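PDB 1H98: ferredoxin from Thermus aquaticus, which shuttles electrons between partners in many metabolic reactions by means of one [3Fe-4S] and one [4Fe-4S] cluster. Local coordinates for residues A[1-14]-A[27-41]. Residues are numbered along the deposited sequence; the frame is centred on the assembly and turned at random.
Sequences PHVICEPCIGVKDQ and DGGDQFYIHPEECID. Unlike the reference sequence in segment 1-14: Glu6 (reference Gln). With F3S (Fe3-s4 cluster), chain C; SF4 (iron/sulfur cluster), chain B.
Lys12 reaches across to Gly29 and Asp27 with its ammonium end. Lys12 NZ gives a hydrogen bond to Gly29 O at 2.8 Å and forms a salt bridge with Asp27 OD1 at 3.0 Å. The bend at chi3 (65°) turns NZ that way, while CE lies against Phe32 CE1. Gly29 N reaches Asp27 OD1 from the opposite face of the carboxylate, closing an Asx turn. With an alanine here in place of Lys12, Gly29 O and the Asp27 carboxylate would probably lose their shared charged partner, and Phe32 CE1 its neighbour CE. Nearby, Cys8 SG binds iron FE3 of the [3Fe-4S] cluster and accepts a nearly straight bond from Phe32 N at 3.5 Å. The Gln31 amide bridges the two segments. NE2 donates to Phe32 O and, from above the carbonyl plane, to Ile4 O; Lys70 meets OE1. This is the two-cluster bacterial ferredoxin fold. Strands 2-4 and 32-34 run antiparallel but belong to different two-stranded sheets. The Ile4 and Ile34 side chains cross at about a right angle, CG1 against CG1, with one cluster beside each. A water donates to both His2 O and Ile34 O. At the [4Fe-4S] end, Cys39 SG binds iron FE1 and accepts from His2 N at 3.5 Å and from Asp41 N. His2 ND1 donates to Asp41 OD1 at 2.8 Å, in the ring plane and on the anti lone pair. Cluster sulfur S2 lies over one face of that ring. Asp41 OD2 forms a salt bridge with the chain terminus, Pro1 N, at 3.0 Å.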
# COMPACT_ATOMS: atom_id res chain seq x y z
N PRO A 1 10.17 -1.32 -0.64
CA PRO A 1 8.77 -1.17 -1.13
C PRO A 1 7.91 -0.31 -0.19
O PRO A 1 8.36 0.02 0.91
CB PRO A 1 8.19 -2.58 -1.26
CG PRO A 1 9.21 -3.42 -0.49
CD PRO A 1 10.54 -2.74 -0.69
N HIS A 2 6.77 0.16 -0.69
CA HIS A 2 5.83 0.93 0.12
C HIS A 2 4.75 -0.06 0.55
O HIS A 2 4.57 -1.10 -0.09
CB HIS A 2 5.23 2.10 -0.66
CG HIS A 2 6.10 3.33 -0.66
ND1 HIS A 2 7.43 3.30 -1.01
CD2 HIS A 2 5.82 4.61 -0.35
CE1 HIS A 2 7.94 4.52 -0.91
NE2 HIS A 2 6.97 5.33 -0.51
N VAL A 3 4.05 0.23 1.64
CA VAL A 3 3.05 -0.67 2.18
C VAL A 3 1.73 0.03 2.50
O VAL A 3 1.74 1.12 3.06
CB VAL A 3 3.59 -1.33 3.49
CG1 VAL A 3 2.57 -2.29 4.09
CG2 VAL A 3 4.92 -2.06 3.21
N ILE A 4 0.61 -0.57 2.12
CA ILE A 4 -0.70 0.00 2.42
C ILE A 4 -1.13 -0.57 3.77
O ILE A 4 -1.25 -1.79 3.94
CB ILE A 4 -1.77 -0.32 1.33
CG1 ILE A 4 -1.40 0.38 0.02
CG2 ILE A 4 -3.15 0.11 1.81
CD1 ILE A 4 -2.36 0.13 -1.13
N CYS A 5 -1.34 0.31 4.74
CA CYS A 5 -1.70 -0.11 6.08
C CYS A 5 -3.19 -0.03 6.41
O CYS A 5 -4.03 0.22 5.53
CB CYS A 5 -0.85 0.65 7.10
SG CYS A 5 0.94 0.42 6.84
N GLU A 6 -3.50 -0.19 7.69
CA GLU A 6 -4.86 -0.20 8.21
C GLU A 6 -5.92 0.79 7.73
O GLU A 6 -7.04 0.38 7.42
CB GLU A 6 -4.80 -0.18 9.74
CG GLU A 6 -6.13 -0.38 10.41
CD GLU A 6 -5.98 -0.79 11.86
OE1 GLU A 6 -5.44 -1.90 12.11
OE2 GLU A 6 -6.39 0.00 12.73
N PRO A 7 -5.60 2.09 7.65
CA PRO A 7 -6.59 3.09 7.20
C PRO A 7 -7.34 2.81 5.89
O PRO A 7 -8.44 3.33 5.69
CB PRO A 7 -5.76 4.37 7.13
CG PRO A 7 -4.73 4.16 8.18
CD PRO A 7 -4.31 2.74 7.94
N CYS A 8 -6.75 2.01 5.01
CA CYS A 8 -7.37 1.69 3.72
C CYS A 8 -8.62 0.84 3.89
O CYS A 8 -9.56 0.94 3.09
CB CYS A 8 -6.37 0.95 2.81
SG CYS A 8 -6.96 0.63 1.11
N ILE A 9 -8.63 0.00 4.92
CA ILE A 9 -9.76 -0.88 5.19
C ILE A 9 -11.03 -0.08 5.44
O ILE A 9 -11.06 0.81 6.28
CB ILE A 9 -9.47 -1.80 6.39
CG1 ILE A 9 -8.21 -2.63 6.11
CG2 ILE A 9 -10.66 -2.73 6.66
CD1 ILE A 9 -7.79 -3.51 7.28
N GLY A 10 -12.08 -0.40 4.69
CA GLY A 10 -13.33 0.30 4.84
C GLY A 10 -13.36 1.60 4.06
O GLY A 10 -14.37 2.31 4.08
N VAL A 11 -12.27 1.92 3.37
CA VAL A 11 -12.20 3.15 2.59
C VAL A 11 -11.94 2.86 1.11
O VAL A 11 -12.75 3.22 0.26
CB VAL A 11 -11.12 4.10 3.14
CG1 VAL A 11 -11.04 5.37 2.29
CG2 VAL A 11 -11.43 4.45 4.59
N LYS A 12 -10.82 2.21 0.82
CA LYS A 12 -10.44 1.86 -0.55
C LYS A 12 -10.70 3.00 -1.53
O LYS A 12 -11.30 2.81 -2.59
CB LYS A 12 -11.17 0.59 -0.99
CG LYS A 12 -10.82 -0.62 -0.14
CD LYS A 12 -11.63 -1.85 -0.51
CE LYS A 12 -11.32 -2.33 -1.92
NZ LYS A 12 -12.07 -3.57 -2.27
N ASP A 13 -10.19 4.18 -1.19
CA ASP A 13 -10.36 5.38 -2.00
C ASP A 13 -9.87 5.25 -3.44
O ASP A 13 -10.46 5.81 -4.35
CB ASP A 13 -9.67 6.57 -1.32
CG ASP A 13 -9.78 7.83 -2.13
OD1 ASP A 13 -10.80 8.55 -2.01
OD2 ASP A 13 -8.85 8.11 -2.91
N GLN A 14 -8.73 4.57 -3.61
CA GLN A 14 -8.12 4.32 -4.92
C GLN A 14 -7.41 5.47 -5.63
O GLN A 14 -6.92 5.28 -6.75
CB GLN A 14 -9.12 3.63 -5.86
CG GLN A 14 -9.54 2.25 -5.36
CD GLN A 14 -10.76 1.71 -6.08
OE1 GLN A 14 -10.71 1.42 -7.28
NE2 GLN A 14 -11.86 1.56 -5.35
N ASP A 27 -6.34 -4.65 -5.94
CA ASP A 27 -7.47 -4.89 -5.04
C ASP A 27 -7.25 -6.18 -4.27
O ASP A 27 -7.16 -7.26 -4.85
CB ASP A 27 -8.76 -4.99 -5.87
CG ASP A 27 -10.02 -4.98 -5.01
OD1 ASP A 27 -9.95 -5.14 -3.78
OD2 ASP A 27 -11.11 -4.79 -5.59
N GLY A 28 -7.19 -6.07 -2.94
CA GLY A 28 -6.98 -7.25 -2.11
C GLY A 28 -8.20 -7.64 -1.30
O GLY A 28 -8.08 -8.38 -0.33
N GLY A 29 -9.37 -7.13 -1.68
CA GLY A 29 -10.58 -7.46 -0.95
C GLY A 29 -10.94 -6.40 0.06
O GLY A 29 -11.63 -5.44 -0.27
N ASP A 30 -10.47 -6.54 1.30
CA ASP A 30 -10.78 -5.56 2.33
C ASP A 30 -9.93 -4.28 2.22
O ASP A 30 -10.22 -3.29 2.88
CB ASP A 30 -10.69 -6.18 3.73
CG ASP A 30 -9.27 -6.57 4.15
OD1 ASP A 30 -8.37 -6.70 3.29
OD2 ASP A 30 -9.08 -6.76 5.37
N GLN A 31 -8.92 -4.32 1.37
CA GLN A 31 -8.04 -3.17 1.15
C GLN A 31 -7.24 -3.41 -0.12
O GLN A 31 -7.25 -4.51 -0.67
CB GLN A 31 -7.05 -3.02 2.32
CG GLN A 31 -6.05 -4.18 2.48
CD GLN A 31 -4.92 -3.87 3.45
OE1 GLN A 31 -4.98 -4.23 4.63
NE2 GLN A 31 -3.88 -3.21 2.97
N PHE A 32 -6.62 -2.35 -0.63
CA PHE A 32 -5.76 -2.49 -1.80
C PHE A 32 -4.38 -2.81 -1.22
O PHE A 32 -4.17 -2.66 -0.01
CB PHE A 32 -5.73 -1.20 -2.62
CG PHE A 32 -6.74 -1.16 -3.73
CD1 PHE A 32 -8.10 -1.09 -3.45
CD2 PHE A 32 -6.34 -1.26 -5.05
CE1 PHE A 32 -9.05 -1.12 -4.48
CE2 PHE A 32 -7.28 -1.29 -6.09
CZ PHE A 32 -8.64 -1.22 -5.80
N TYR A 33 -3.48 -3.34 -2.03
CA TYR A 33 -2.16 -3.67 -1.54
C TYR A 33 -1.14 -3.32 -2.59
O TYR A 33 -1.48 -3.18 -3.77
CB TYR A 33 -2.07 -5.16 -1.17
CG TYR A 33 -2.15 -6.09 -2.36
CD1 TYR A 33 -1.00 -6.51 -3.01
CD2 TYR A 33 -3.38 -6.54 -2.83
CE1 TYR A 33 -1.06 -7.36 -4.11
CE2 TYR A 33 -3.46 -7.39 -3.93
CZ TYR A 33 -2.30 -7.79 -4.56
OH TYR A 33 -2.38 -8.63 -5.66
N ILE A 34 0.11 -3.16 -2.16
CA ILE A 34 1.21 -2.83 -3.06
C ILE A 34 2.06 -4.08 -3.27
O ILE A 34 2.48 -4.72 -2.30
CB ILE A 34 2.08 -1.69 -2.47
CG1 ILE A 34 1.31 -0.36 -2.54
CG2 ILE A 34 3.40 -1.58 -3.22
CD1 ILE A 34 1.97 0.78 -1.78
N HIS A 35 2.27 -4.46 -4.53
CA HIS A 35 3.10 -5.63 -4.81
C HIS A 35 4.56 -5.23 -4.55
O HIS A 35 5.14 -4.43 -5.28
CB HIS A 35 2.91 -6.10 -6.24
CG HIS A 35 3.48 -7.45 -6.50
ND1 HIS A 35 2.71 -8.52 -6.93
CD2 HIS A 35 4.74 -7.93 -6.36
CE1 HIS A 35 3.48 -9.59 -7.04
NE2 HIS A 35 4.71 -9.26 -6.71
N PRO A 36 5.19 -5.85 -3.54
CA PRO A 36 6.58 -5.61 -3.11
C PRO A 36 7.64 -5.76 -4.19
O PRO A 36 8.60 -4.98 -4.21
CB PRO A 36 6.78 -6.64 -2.00
CG PRO A 36 5.39 -6.93 -1.52
CD PRO A 36 4.62 -6.99 -2.80
N GLU A 37 7.49 -6.76 -5.04
CA GLU A 37 8.45 -7.03 -6.11
C GLU A 37 8.31 -6.09 -7.31
O GLU A 37 9.20 -6.05 -8.16
CB GLU A 37 8.34 -8.48 -6.59
CG GLU A 37 8.37 -9.55 -5.49
CD GLU A 37 9.74 -9.70 -4.81
OE1 GLU A 37 10.69 -10.15 -5.49
OE2 GLU A 37 9.85 -9.41 -3.60
N GLU A 38 7.19 -5.38 -7.40
CA GLU A 38 6.97 -4.47 -8.52
C GLU A 38 7.20 -3.00 -8.16
O GLU A 38 7.60 -2.20 -9.01
CB GLU A 38 5.56 -4.65 -9.09
CG GLU A 38 5.29 -6.04 -9.66
CD GLU A 38 3.87 -6.22 -10.19
OE1 GLU A 38 3.03 -5.31 -10.03
OE2 GLU A 38 3.60 -7.29 -10.77
N CYS A 39 6.88 -2.65 -6.92
CA CYS A 39 7.04 -1.28 -6.44
C CYS A 39 8.47 -0.76 -6.61
O CYS A 39 9.43 -1.43 -6.23
CB CYS A 39 6.61 -1.21 -4.97
SG CYS A 39 6.83 0.41 -4.21
N ILE A 40 8.60 0.44 -7.18
CA ILE A 40 9.92 1.05 -7.40
C ILE A 40 10.26 2.10 -6.34
O ILE A 40 11.26 2.81 -6.46
CB ILE A 40 10.03 1.69 -8.81
CG1 ILE A 40 8.99 2.80 -8.98
CG2 ILE A 40 9.90 0.62 -9.89
CD1 ILE A 40 9.10 3.51 -10.31
N ASP A 41 9.41 2.22 -5.33
CA ASP A 41 9.61 3.16 -4.23
C ASP A 41 9.73 4.62 -4.63
O ASP A 41 10.49 5.37 -4.03
CB ASP A 41 10.84 2.76 -3.41
CG ASP A 41 10.58 1.58 -2.51
OD1 ASP A 41 9.64 1.65 -1.71
OD2 ASP A 41 11.31 0.57 -2.60
FE1 F3S C . -5.23 3.77 -2.06
FE3 F3S C . -6.54 2.54 0.08
FE4 F3S C . -5.67 5.16 0.27
S1 F3S C . -7.06 2.36 -2.16
S2 F3S C . -5.94 5.94 -1.89
S3 F3S C . -4.31 3.28 0.02
S4 F3S C . -7.69 4.31 0.97
FE1 SF4 B . 5.52 1.94 -5.25
FE2 SF4 B . 3.63 2.80 -7.10
FE3 SF4 B . 3.71 3.93 -4.58
FE4 SF4 B . 5.69 4.45 -6.43
S1 SF4 B . 3.46 5.05 -6.59
S2 SF4 B . 5.98 3.91 -4.14
S3 SF4 B . 5.88 2.42 -7.50
S4 SF4 B . 3.21 1.70 -5.09
O HOH W 1 4.09 -4.00 -0.09
O HOH W 2 -12.91 -2.47 3.00